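Local coordinates for enoyl-CoA hydratase (Mycobacterium smegmatis, PDB 3PE8), which probably catalyses the reversible addition of water to the double bond of 2-enoyl-CoA thioesters, as an enoyl-CoA hydratase of the crotonase family, at residues Thr21-Arg26 with Ile58-Asp63; Ile96-Gly101 with Asp181-Ala186; Leu140-Pro145 with Gly219-Glu224; Trp88-Lys93 with Leu205-His210. All coordinates share one frame; numbering follows the deposited sequence.

Contact 1 (Thr21-Arg26 with Ile58-Asp63); sequences TLTLNR and IVTGAD
Four backbone hydrogen bonds link Leu22 and Leu24 to Ile58, Thr60 and Ala62 across two parallel strands. Leu22 N donates to Ile58 O at 2.8 Å, nearly straight at 171°. Thr60 N returns a bond to Leu22 O at 3.0 Å. Leu24 N then meets Thr60 O at 2.9 Å, and Ala62 N meets Leu24 O at 2.9 Å, where Ala62 follows the end of strand 56-61. Thr60 is thus gripped through both its N and its O. The strands belong to the beta-alpha-beta unit 19-24, 35-50, 56-61 of the crotonase fold, and helix 35-50 packs on Leu22 and Leu24. The other face carries Thr21, Thr23, Ile58 and Thr60. There Thr23 and Thr60 lie side by side, with Thr23 OG1 3.5 Å from Thr60 CG2. Thr60 OG1 stands anti to the backbone N (chi1 -163°) and bonds to Ala98 O of the next strand. Thr23 CG2 approaches Ala62 N at 3.5 Å. Thr21 lies alongside Ile58, its OG1 4.0 Å from Ile58 CB. Beyond the strands, Asn25 OD1 touches Ala62 CB at 3.6 Å, while Asn25 ND2 bonds to Pro9 O.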
loop_
_atom_site.group_PDB
_atom_site.type_symbol
_atom_site.label_atom_id
_atom_site.label_comp_id
_atom_site.label_asym_id
_atom_site.label_seq_id
_atom_site.Cartn_x
_atom_site.Cartn_y
_atom_site.Cartn_z
ATOM N N THR A 21 31.233 -9.038 17.518
ATOM C CA THR A 21 30.551 -10.307 17.516
ATOM C C THR A 21 29.802 -10.463 18.832
ATOM O O THR A 21 30.397 -10.324 19.925
ATOM C CB THR A 21 31.545 -11.473 17.322
ATOM O OG1 THR A 21 32.321 -11.291 16.117
ATOM C CG2 THR A 21 30.796 -12.829 17.238
ATOM N N LEU A 22 28.509 -10.758 18.726
ATOM C CA LEU A 22 27.623 -10.984 19.877
ATOM C C LEU A 22 27.273 -12.468 19.819
ATOM O O LEU A 22 26.675 -12.940 18.832
ATOM C CB LEU A 22 26.356 -10.141 19.727
ATOM C CG LEU A 22 26.562 -8.623 19.619
ATOM C CD1 LEU A 22 25.214 -7.919 19.414
ATOM C CD2 LEU A 22 27.312 -8.077 20.857
ATOM N N THR A 23 27.713 -13.200 20.834
ATOM C CA THR A 23 27.514 -14.660 20.880
ATOM C C THR A 23 26.505 -14.985 21.966
ATOM O O THR A 23 26.799 -14.802 23.143
ATOM C CB THR A 23 28.831 -15.400 21.119
ATOM O OG1 THR A 23 29.795 -15.045 20.092
ATOM C CG2 THR A 23 28.587 -16.934 21.129
ATOM N N LEU A 24 25.315 -15.464 21.575
ATOM C CA LEU A 24 24.314 -15.964 22.518
ATOM C C LEU A 24 24.959 -17.094 23.323
ATOM O O LEU A 24 25.526 -18.002 22.745
ATOM C CB LEU A 24 23.081 -16.495 21.791
ATOM C CG LEU A 24 22.404 -15.577 20.763
ATOM C CD1 LEU A 24 21.287 -16.373 20.083
ATOM C CD2 LEU A 24 21.842 -14.297 21.396
ATOM N N ASN A 25 24.929 -17.007 24.649
ATOM C CA ASN A 25 25.761 -17.870 25.473
ATOM C C ASN A 25 24.988 -18.540 26.627
ATOM O O ASN A 25 25.347 -18.404 27.815
ATOM C CB ASN A 25 27.005 -17.106 26.009
ATOM C CG ASN A 25 28.055 -18.043 26.578
ATOM O OD1 ASN A 25 28.301 -19.130 26.019
ATOM N ND2 ASN A 25 28.666 -17.644 27.694
ATOM N N ARG A 26 23.925 -19.248 26.259
ATOM C CA ARG A 26 23.241 -20.120 27.208
ATOM C C ARG A 26 23.143 -21.500 26.581
ATOM O O ARG A 26 22.046 -22.032 26.417
ATOM C CB ARG A 26 21.842 -19.599 27.592
ATOM C CG ARG A 26 21.814 -18.201 28.215
ATOM C CD ARG A 26 20.411 -17.797 28.525
ATOM N NE ARG A 26 19.871 -18.584 29.646
ATOM C CZ ARG A 26 18.737 -19.285 29.661
ATOM N NH1 ARG A 26 17.933 -19.369 28.595
ATOM N NH2 ARG A 26 18.384 -19.905 30.788
ATOM N N ILE A 58 28.293 -9.143 13.997
ATOM C CA ILE A 58 27.997 -10.555 13.740
ATOM C C ILE A 58 27.233 -11.105 14.928
ATOM O O ILE A 58 27.689 -10.936 16.070
ATOM C CB ILE A 58 29.306 -11.385 13.510
ATOM C CG1 ILE A 58 30.065 -10.868 12.287
ATOM C CG2 ILE A 58 29.000 -12.899 13.390
ATOM C CD1 ILE A 58 31.468 -11.437 12.123
ATOM N N VAL A 59 26.126 -11.789 14.666
ATOM C CA VAL A 59 25.385 -12.472 15.708
ATOM C C VAL A 59 25.553 -13.972 15.504
ATOM O O VAL A 59 25.341 -14.459 14.397
ATOM C CB VAL A 59 23.881 -12.121 15.684
ATOM C CG1 VAL A 59 23.084 -12.973 16.725
ATOM C CG2 VAL A 59 23.634 -10.638 15.988
ATOM N N THR A 60 25.908 -14.702 16.576
ATOM C CA THR A 60 26.051 -16.149 16.454
ATOM C C THR A 60 25.667 -16.761 17.774
ATOM O O THR A 60 25.397 -16.034 18.740
ATOM C CB THR A 60 27.469 -16.528 15.961
ATOM O OG1 THR A 60 27.475 -17.883 15.482
ATOM C CG2 THR A 60 28.558 -16.358 17.035
ATOM N N GLY A 61 25.655 -18.081 17.825
ATOM C CA GLY A 61 25.376 -18.793 19.080
ATOM C C GLY A 61 26.523 -19.665 19.532
ATOM O O GLY A 61 27.263 -20.219 18.708
ATOM N N ALA A 62 26.641 -19.844 20.843
ATOM C CA ALA A 62 27.509 -20.875 21.386
ATOM C C ALA A 62 27.061 -22.227 20.847
ATOM O O ALA A 62 25.872 -22.489 20.787
ATOM C CB ALA A 62 27.463 -20.849 22.920
ATOM N N ASP A 63 27.984 -23.079 20.424
ATOM C CA ASP A 63 27.594 -24.361 19.839
ATOM C C ASP A 63 26.856 -25.268 20.846
ATOM O O ASP A 63 27.053 -25.151 22.066
ATOM C CB ASP A 63 28.816 -25.118 19.300
ATOM C CG ASP A 63 29.195 -24.729 17.860
ATOM O OD1 ASP A 63 28.379 -24.191 17.111
ATOM O OD2 ASP A 63 30.350 -25.071 17.465
#

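Contact 2 (Ile96-Gly101 with Asp181-Ala186); sequences IGAING and DDLLTA
Leu183 reaches from the start of helix 183-195 to Ala98 and Asn100, at the end of strand 95-99 and just after it. Its two methyls divide the work. CD2 lies 3.5 Å from Asn100 CA and also 3.5 Å from Asn100 CB. The same methyl comes to 3.8 Å from Ile99 C, against the backbone that links the two residues. CD1 instead turns to Ala98, 3.9 Å from its CB. The branch carbon Leu183 CG is also 3.9 Å from Ala98 CB, so the alanine methyl meets the fork of the leucine. Leu183 CG stands anti to its backbone N (chi1 174°), which carries the branch out toward the strand. Leu184 adds a looser touch, with its CD2 4.2 Å from Ala98 CB. Leu184 also packs on Ile58 and Thr60 of the neighbouring strand. Leu183 packs on Ile118 of strand 116-120, on the other side of strand 95-99. The first turn of the helix therefore spans three adjacent strands of the parallel part of the sheet in this crotonase fold.

Asn100 meets the helix through carbon atoms, and its amide is held elsewhere. OD1 accepts from Gly61 N, and ND2 donates to Asp63 OD1. These bonds are likely to steady the turn after the strand, and with it the position of Asn100 CB. The contact is buried, and carbon atoms do nearly all the touching. It should therefore rest on the shape and dehydration of Leu183, Leu184 and Ala98, with the polar end of Asn100 satisfied by Gly61 and Asp63 at the end of the neighbouring strand.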
loop_
_atom_site.group_PDB
_atom_site.type_symbol
_atom_site.label_atom_id
_atom_site.label_comp_id
_atom_site.label_asym_id
_atom_site.label_seq_id
_atom_site.Cartn_x
_atom_site.Cartn_y
_atom_site.Cartn_z
ATOM N N ILE A 96 25.170 -9.337 10.494
ATOM C CA ILE A 96 25.394 -10.616 9.812
ATOM C C ILE A 96 25.065 -11.707 10.818
ATOM O O ILE A 96 25.615 -11.717 11.926
ATOM C CB ILE A 96 26.856 -10.807 9.386
ATOM C CG1 ILE A 96 27.243 -9.785 8.339
ATOM C CG2 ILE A 96 27.069 -12.286 8.838
ATOM C CD1 ILE A 96 28.780 -9.594 8.194
ATOM N N GLY A 97 24.123 -12.581 10.471
ATOM C CA GLY A 97 23.843 -13.756 11.307
ATOM C C GLY A 97 24.676 -14.913 10.841
ATOM O O GLY A 97 24.583 -15.305 9.649
ATOM N N ALA A 98 25.499 -15.478 11.739
ATOM C CA ALA A 98 26.314 -16.664 11.440
ATOM C C ALA A 98 25.626 -17.815 12.143
ATOM O O ALA A 98 25.757 -18.009 13.366
ATOM C CB ALA A 98 27.759 -16.472 11.913
ATOM N N ILE A 99 24.818 -18.531 11.378
ATOM C CA ILE A 99 23.924 -19.551 11.967
ATOM C C ILE A 99 24.674 -20.862 12.092
ATOM O O ILE A 99 24.929 -21.554 11.086
ATOM C CB ILE A 99 22.671 -19.721 11.136
ATOM C CG1 ILE A 99 22.017 -18.363 10.770
ATOM C CG2 ILE A 99 21.669 -20.618 11.903
ATOM C CD1 ILE A 99 21.715 -17.467 12.005
ATOM N N ASN A 100 25.001 -21.221 13.335
ATOM C CA ASN A 100 25.898 -22.333 13.648
ATOM C C ASN A 100 25.203 -23.671 13.903
ATOM O O ASN A 100 25.861 -24.678 14.056
ATOM C CB ASN A 100 26.747 -21.986 14.869
ATOM C CG ASN A 100 25.899 -21.664 16.092
ATOM O OD1 ASN A 100 25.178 -20.655 16.095
ATOM N ND2 ASN A 100 25.957 -22.513 17.123
ATOM N N GLY A 101 23.879 -23.662 14.002
ATOM C CA GLY A 101 23.101 -24.834 14.369
ATOM C C GLY A 101 21.626 -24.473 14.242
ATOM O O GLY A 101 21.269 -23.541 13.498
ATOM N N ASP A 181 33.525 -25.541 10.799
ATOM C CA ASP A 181 34.672 -24.894 11.436
ATOM C C ASP A 181 35.148 -23.640 10.680
ATOM O O ASP A 181 36.029 -22.928 11.157
ATOM C CB ASP A 181 35.796 -25.899 11.697
ATOM C CG ASP A 181 35.413 -26.971 12.730
ATOM O OD1 ASP A 181 34.488 -26.790 13.564
ATOM O OD2 ASP A 181 36.076 -28.018 12.701
ATOM N N ASP A 182 34.515 -23.335 9.537
ATOM C CA ASP A 182 34.776 -22.139 8.763
ATOM C C ASP A 182 33.706 -21.052 8.913
ATOM O O ASP A 182 33.773 -20.033 8.263
ATOM C CB ASP A 182 34.852 -22.531 7.294
ATOM C CG ASP A 182 36.034 -23.425 6.991
ATOM O OD1 ASP A 182 37.069 -23.349 7.726
ATOM O OD2 ASP A 182 35.927 -24.210 5.993
ATOM N N LEU A 183 32.699 -21.289 9.755
ATOM C CA LEU A 183 31.553 -20.383 9.829
ATOM C C LEU A 183 31.968 -18.960 10.210
ATOM O O LEU A 183 31.655 -18.005 9.491
ATOM C CB LEU A 183 30.532 -20.889 10.864
ATOM C CG LEU A 183 29.371 -19.915 11.089
ATOM C CD1 LEU A 183 28.638 -19.691 9.804
ATOM C CD2 LEU A 183 28.421 -20.452 12.207
ATOM N N LEU A 184 32.636 -18.791 11.342
ATOM C CA LEU A 184 33.028 -17.433 11.745
ATOM C C LEU A 184 34.147 -16.867 10.856
ATOM O O LEU A 184 34.149 -15.678 10.599
ATOM C CB LEU A 184 33.361 -17.335 13.226
ATOM C CG LEU A 184 32.143 -17.133 14.180
ATOM C CD1 LEU A 184 31.549 -15.687 14.103
ATOM C CD2 LEU A 184 31.052 -18.105 13.979
ATOM N N THR A 185 35.034 -17.711 10.330
ATOM C CA THR A 185 35.945 -17.293 9.261
ATOM C C THR A 185 35.180 -16.629 8.108
ATOM O O THR A 185 35.529 -15.530 7.631
ATOM C CB THR A 185 36.743 -18.509 8.744
ATOM O OG1 THR A 185 37.442 -19.082 9.827
ATOM C CG2 THR A 185 37.759 -18.074 7.639
ATOM N N ALA A 186 34.130 -17.288 7.623
ATOM C CA ALA A 186 33.359 -16.755 6.539
ATOM C C ALA A 186 32.646 -15.474 6.859
ATOM O O ALA A 186 32.543 -14.561 6.004
ATOM C CB ALA A 186 32.319 -17.811 6.027
#

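Contact 3 (Leu140-Pro145 with Gly219-Glu224); sequences LSVRLP and GALWAE
The helices carrying Val142 and Ala220 run obliquely antiparallel, their N-to-C directions 135° apart. Their axes approach to 9.0 Å, and Val142 CA lies 6.2 Å from Ala220 CA. Segment 140-145 is the start of helix 140-148. Segment 219-224 lies within the long helix 199-234. Glu224 crosses the gap with an extended side chain, and its OE2 takes two bonds from Ser141. Ser141 N donates at 3.0 Å to Glu224 OE2, nearly along the C-O axis. Ser141 OG donates at 2.7 Å to the same Glu224 OE2, from the anti side and 16° out of the carboxylate plane. Glu224 OE1 accepts from Gly139 N, so both oxygens are gripped at the beginning of helix 140-148. That helix end would probably favour a negative charge on Glu224. Beside this polar patch, Val142 CG2 presses on Ala220 CB at 3.5 Å. The same Val142 CG2 meets Leu221 CD2 at 3.9 Å. Arg143 crosses Leu221 at about a right angle, its NH2 4.0 Å from Leu221 CD1. Tyr209 of a second subunit packs on Leu140, which places the pair of helices at a subunit interface. Leu140 N bonds to Glu109 OE1, so this helix start is second shell to the zinc site of Glu109 and His129, in the region where crotonase relatives carry catalytic residues.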
loop_
_atom_site.group_PDB
_atom_site.type_symbol
_atom_site.label_atom_id
_atom_site.label_comp_id
_atom_site.label_asym_id
_atom_site.label_seq_id
_atom_site.Cartn_x
_atom_site.Cartn_y
_atom_site.Cartn_z
ATOM N N LEU A 140 7.796 -13.539 12.173
ATOM C CA LEU A 140 7.958 -14.767 11.395
ATOM C C LEU A 140 6.992 -14.822 10.211
ATOM O O LEU A 140 7.361 -15.221 9.106
ATOM C CB LEU A 140 7.804 -15.993 12.268
ATOM C CG LEU A 140 8.261 -17.320 11.651
ATOM C CD1 LEU A 140 8.826 -18.217 12.695
ATOM C CD2 LEU A 140 7.012 -17.927 10.953
ATOM N N SER A 141 5.719 -14.487 10.420
ATOM C CA SER A 141 4.715 -14.697 9.379
ATOM C C SER A 141 4.824 -13.696 8.217
ATOM O O SER A 141 4.241 -13.901 7.147
ATOM C CB SER A 141 3.304 -14.734 9.973
ATOM O OG SER A 141 2.920 -13.526 10.583
ATOM N N VAL A 142 5.607 -12.649 8.429
ATOM C CA VAL A 142 5.910 -11.669 7.397
ATOM C C VAL A 142 7.252 -11.986 6.729
ATOM O O VAL A 142 7.346 -12.065 5.502
ATOM C CB VAL A 142 5.935 -10.258 7.966
ATOM C CG1 VAL A 142 6.256 -9.227 6.874
ATOM C CG2 VAL A 142 4.546 -9.997 8.632
ATOM N N ARG A 143 8.284 -12.169 7.554
ATOM C CA ARG A 143 9.627 -12.313 7.012
ATOM C C ARG A 143 9.958 -13.704 6.479
ATOM O O ARG A 143 10.825 -13.815 5.608
ATOM C CB ARG A 143 10.684 -11.869 8.023
ATOM C CG ARG A 143 10.548 -10.424 8.459
ATOM C CD ARG A 143 11.788 -9.877 9.195
ATOM N NE ARG A 143 11.513 -8.491 9.532
ATOM C CZ ARG A 143 10.936 -8.068 10.658
ATOM N NH1 ARG A 143 10.702 -8.896 11.671
ATOM N NH2 ARG A 143 10.605 -6.778 10.772
ATOM N N LEU A 144 9.330 -14.746 6.986
ATOM C CA LEU A 144 9.627 -16.103 6.461
ATOM C C LEU A 144 9.187 -16.222 5.016
ATOM O O LEU A 144 10.007 -16.548 4.156
ATOM C CB LEU A 144 9.136 -17.204 7.380
ATOM C CG LEU A 144 9.618 -18.599 6.990
ATOM C CD1 LEU A 144 11.155 -18.748 7.006
ATOM C CD2 LEU A 144 8.926 -19.619 7.878
ATOM N N PRO A 145 7.937 -15.855 4.660
ATOM C CA PRO A 145 7.641 -15.889 3.187
ATOM C C PRO A 145 8.507 -14.940 2.366
ATOM O O PRO A 145 8.879 -15.249 1.241
ATOM C CB PRO A 145 6.169 -15.494 3.092
ATOM C CG PRO A 145 5.677 -15.488 4.468
ATOM C CD PRO A 145 6.756 -15.496 5.456
ATOM N N GLY A 219 2.110 -3.041 7.215
ATOM C CA GLY A 219 0.715 -3.535 7.222
ATOM C C GLY A 219 0.666 -4.998 7.599
ATOM O O GLY A 219 -0.234 -5.456 8.331
ATOM N N ALA A 220 1.614 -5.745 7.045
ATOM C CA ALA A 220 1.684 -7.158 7.379
ATOM C C ALA A 220 2.023 -7.410 8.827
ATOM O O ALA A 220 1.476 -8.339 9.455
ATOM C CB ALA A 220 2.748 -7.847 6.457
ATOM N N LEU A 221 2.966 -6.628 9.362
ATOM C CA LEU A 221 3.330 -6.740 10.763
ATOM C C LEU A 221 2.165 -6.415 11.696
ATOM O O LEU A 221 1.995 -7.040 12.730
ATOM C CB LEU A 221 4.568 -5.887 11.063
ATOM C CG LEU A 221 5.845 -6.423 10.437
ATOM C CD1 LEU A 221 6.919 -5.346 10.381
ATOM C CD2 LEU A 221 6.358 -7.688 11.168
ATOM N N TRP A 222 1.363 -5.423 11.338
ATOM C CA TRP A 222 0.144 -5.133 12.084
ATOM C C TRP A 222 -0.817 -6.311 12.060
ATOM O O TRP A 222 -1.334 -6.700 13.079
ATOM C CB TRP A 222 -0.550 -3.906 11.506
ATOM C CG TRP A 222 -1.794 -3.502 12.303
ATOM C CD1 TRP A 222 -3.113 -3.662 11.932
ATOM C CD2 TRP A 222 -1.831 -2.967 13.647
ATOM N NE1 TRP A 222 -3.951 -3.205 12.928
ATOM C CE2 TRP A 222 -3.186 -2.789 13.989
ATOM C CE3 TRP A 222 -0.849 -2.586 14.576
ATOM C CZ2 TRP A 222 -3.581 -2.260 15.217
ATOM C CZ3 TRP A 222 -1.258 -2.053 15.812
ATOM C CH2 TRP A 222 -2.611 -1.901 16.107
ATOM N N ALA A 223 -1.038 -6.892 10.880
ATOM C CA ALA A 223 -1.884 -8.052 10.750
ATOM C C ALA A 223 -1.413 -9.236 11.592
ATOM O O ALA A 223 -2.233 -9.902 12.211
ATOM C CB ALA A 223 -2.017 -8.458 9.285
ATOM N N GLU A 224 -0.103 -9.455 11.628
ATOM C CA GLU A 224 0.486 -10.522 12.444
ATOM C C GLU A 224 0.148 -10.227 13.940
ATOM O O GLU A 224 -0.275 -11.141 14.688
ATOM C CB GLU A 224 2.011 -10.585 12.242
ATOM C CG GLU A 224 2.700 -11.532 13.223
ATOM C CD GLU A 224 4.178 -11.574 13.093
ATOM O OE1 GLU A 224 4.871 -10.754 13.729
ATOM O OE2 GLU A 224 4.643 -12.458 12.333
#

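Contact 4 (Trp88-Lys93 with Leu205-His210); sequences WPDMTK and LLDSYH
Leu206 and Asp207 pack on Thr92 where the loop before strand 95-99 meets the long C-terminal helix 199-234 of this crotonase fold. The contact lies away from the zinc site. Leu206 comes first, with its CD2 3.6 Å from Thr92 O and close to the carbonyl carbon of Lys93. Thr92 O is buried here and has no polar partner in the model. Asp207 follows. Its side chain crosses that of Thr92 obliquely. Asp207 CG is anti to the backbone N (chi1 -162°), which sets it against Thr92 CG2 at 3.7 Å. The carboxylate also faces that of Asp90, with 4.5 Å between Asp90 OD1 and Asp207 OD1. Water separates these like charges. One water donates to Asp90 OD2 at 2.6 Å and to Asp207 OD1 at 2.7 Å. A second water lies within hydrogen-bonding distance of Asp90 OD1, Asp207 OD1 and His210 ND1. Tyr209 does not touch the loop; its OH bonds to Ser157 OG of a neighbouring subunit. His210 completes the contact one turn after Leu206. Its NE2 bonds to Asp115 OD1, which ties the other end of the ring. The nearby Asp90, Asp115 and Asp207 carboxylates might favour a positive charge on the ring. Met91 O lies at the ring edge, in plane, and takes a weak bond from His210 ND1 at 2.9 Å, bent to 120° at the hydrogen.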
loop_
_atom_site.group_PDB
_atom_site.type_symbol
_atom_site.label_atom_id
_atom_site.label_comp_id
_atom_site.label_asym_id
_atom_site.label_seq_id
_atom_site.Cartn_x
_atom_site.Cartn_y
_atom_site.Cartn_z
ATOM N N TRP A 88 13.863 -5.638 18.472
ATOM C CA TRP A 88 15.077 -5.442 17.697
ATOM C C TRP A 88 15.113 -3.977 17.291
ATOM O O TRP A 88 14.152 -3.497 16.683
ATOM C CB TRP A 88 15.056 -6.339 16.460
ATOM C CG TRP A 88 16.332 -6.357 15.665
ATOM C CD1 TRP A 88 16.820 -5.343 14.871
ATOM C CD2 TRP A 88 17.248 -7.428 15.554
ATOM N NE1 TRP A 88 17.995 -5.731 14.273
ATOM C CE2 TRP A 88 18.274 -7.016 14.675
ATOM C CE3 TRP A 88 17.291 -8.731 16.074
ATOM C CZ2 TRP A 88 19.329 -7.858 14.322
ATOM C CZ3 TRP A 88 18.318 -9.546 15.738
ATOM C CH2 TRP A 88 19.329 -9.129 14.849
ATOM N N PRO A 89 16.205 -3.259 17.624
ATOM C CA PRO A 89 16.261 -1.798 17.452
ATOM C C PRO A 89 16.555 -1.336 16.022
ATOM O O PRO A 89 17.002 -2.125 15.189
ATOM C CB PRO A 89 17.417 -1.400 18.383
ATOM C CG PRO A 89 18.326 -2.575 18.329
ATOM C CD PRO A 89 17.406 -3.766 18.309
ATOM N N ASP A 90 16.243 -0.075 15.725
ATOM C CA ASP A 90 16.603 0.512 14.450
ATOM C C ASP A 90 18.123 0.645 14.398
ATOM O O ASP A 90 18.745 1.187 15.315
ATOM C CB ASP A 90 15.958 1.887 14.265
ATOM C CG ASP A 90 16.236 2.486 12.889
ATOM O OD1 ASP A 90 16.267 1.741 11.892
ATOM O OD2 ASP A 90 16.383 3.727 12.808
ATOM N N MET A 91 18.715 0.145 13.329
ATOM C CA MET A 91 20.168 0.118 13.177
ATOM C C MET A 91 20.493 0.528 11.749
ATOM O O MET A 91 19.753 0.198 10.820
ATOM C CB MET A 91 20.697 -1.287 13.455
ATOM C CG MET A 91 20.557 -1.704 14.917
ATOM S SD MET A 91 21.232 -3.343 15.141
ATOM C CE MET A 91 23.003 -2.997 15.032
ATOM N N THR A 92 21.615 1.218 11.572
ATOM C CA THR A 92 22.132 1.509 10.239
ATOM C C THR A 92 23.412 0.754 9.967
ATOM O O THR A 92 23.899 0.784 8.837
ATOM C CB THR A 92 22.386 2.979 10.034
ATOM O OG1 THR A 92 23.438 3.428 10.905
ATOM C CG2 THR A 92 21.087 3.787 10.261
ATOM N N LYS A 93 23.969 0.089 10.983
ATOM C CA LYS A 93 25.161 -0.760 10.801
ATOM C C LYS A 93 24.718 -2.193 10.458
ATOM O O LYS A 93 23.817 -2.727 11.086
ATOM C CB LYS A 93 26.002 -0.745 12.079
ATOM C CG LYS A 93 26.522 0.654 12.432
ATOM C CD LYS A 93 27.384 0.673 13.645
ATOM C CE LYS A 93 27.746 2.089 14.019
ATOM N NZ LYS A 93 28.470 2.123 15.318
ATOM N N LEU A 205 22.936 3.720 2.756
ATOM C CA LEU A 205 22.285 2.763 1.876
ATOM C C LEU A 205 21.511 1.735 2.698
ATOM O O LEU A 205 20.361 1.421 2.380
ATOM C CB LEU A 205 23.266 2.102 0.918
ATOM C CG LEU A 205 22.600 1.169 -0.096
ATOM C CD1 LEU A 205 21.315 1.692 -0.812
ATOM C CD2 LEU A 205 23.637 0.729 -1.130
ATOM N N LEU A 206 22.094 1.226 3.784
ATOM C CA LEU A 206 21.357 0.251 4.624
ATOM C C LEU A 206 20.123 0.879 5.318
ATOM O O LEU A 206 19.071 0.271 5.404
ATOM C CB LEU A 206 22.273 -0.459 5.625
ATOM C CG LEU A 206 21.590 -1.569 6.407
ATOM C CD1 LEU A 206 21.004 -2.657 5.459
ATOM C CD2 LEU A 206 22.558 -2.203 7.399
ATOM N N ASP A 207 20.261 2.125 5.786
ATOM C CA ASP A 207 19.115 2.836 6.333
ATOM C C ASP A 207 18.007 2.907 5.303
ATOM O O ASP A 207 16.837 2.680 5.616
ATOM C CB ASP A 207 19.549 4.219 6.789
ATOM C CG ASP A 207 18.581 4.890 7.767
ATOM O OD1 ASP A 207 17.791 4.228 8.478
ATOM O OD2 ASP A 207 18.681 6.148 7.827
ATOM N N SER A 208 18.377 3.190 4.061
ATOM C CA SER A 208 17.388 3.256 3.017
ATOM C C SER A 208 16.724 1.895 2.746
ATOM O O SER A 208 15.490 1.804 2.635
ATOM C CB SER A 208 17.978 3.861 1.741
ATOM O OG SER A 208 16.943 4.018 0.795
ATOM N N TYR A 209 17.519 0.828 2.657
ATOM C CA TYR A 209 16.949 -0.507 2.504
ATOM C C TYR A 209 15.968 -0.806 3.663
ATOM O O TYR A 209 14.917 -1.370 3.450
ATOM C CB TYR A 209 18.053 -1.565 2.532
ATOM C CG TYR A 209 18.741 -1.886 1.199
ATOM C CD1 TYR A 209 18.008 -2.201 0.085
ATOM C CD2 TYR A 209 20.133 -2.015 1.100
ATOM C CE1 TYR A 209 18.611 -2.544 -1.114
ATOM C CE2 TYR A 209 20.740 -2.362 -0.093
ATOM C CZ TYR A 209 19.986 -2.623 -1.209
ATOM O OH TYR A 209 20.557 -3.019 -2.433
ATOM N N HIS A 210 16.335 -0.432 4.891
ATOM C CA HIS A 210 15.476 -0.660 6.013
ATOM C C HIS A 210 14.167 0.134 5.928
ATOM O O HIS A 210 13.093 -0.372 6.273
ATOM C CB HIS A 210 16.190 -0.298 7.326
ATOM C CG HIS A 210 17.272 -1.247 7.729
ATOM N ND1 HIS A 210 18.145 -0.969 8.754
ATOM C CD2 HIS A 210 17.618 -2.471 7.258
ATOM C CE1 HIS A 210 18.975 -1.992 8.909
ATOM N NE2 HIS A 210 18.670 -2.921 8.018
HETATM O O HOH W 1 17.531 1.686 9.683
HETATM O O HOH W 2 17.407 5.225 10.947
#

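How the contacts relate
Contacts 1 and 2 share the six-stranded sheet, with centres 10 Å apart. Strands 56-61 and 95-99 are neighbours there, and Val59 N lies 2.8 Å from Ile96 O, a probable hydrogen bond. Contacts 3 and 4 both use helix 199-234, with centres 18 Å apart and no touch. Contact 3 lies across the chain's centre from contacts 1 and 2, about 26 and 27 Å between centres. Along the chain, contact 1 closes before the others open. Contact 2 falls within the span of contact 4, while contact 3 alternates with both. In contacts 2 and 4 late helices return to earlier elements. Helix 199-234 meets other subunits in both its contacts, contact 3 beside the zinc site.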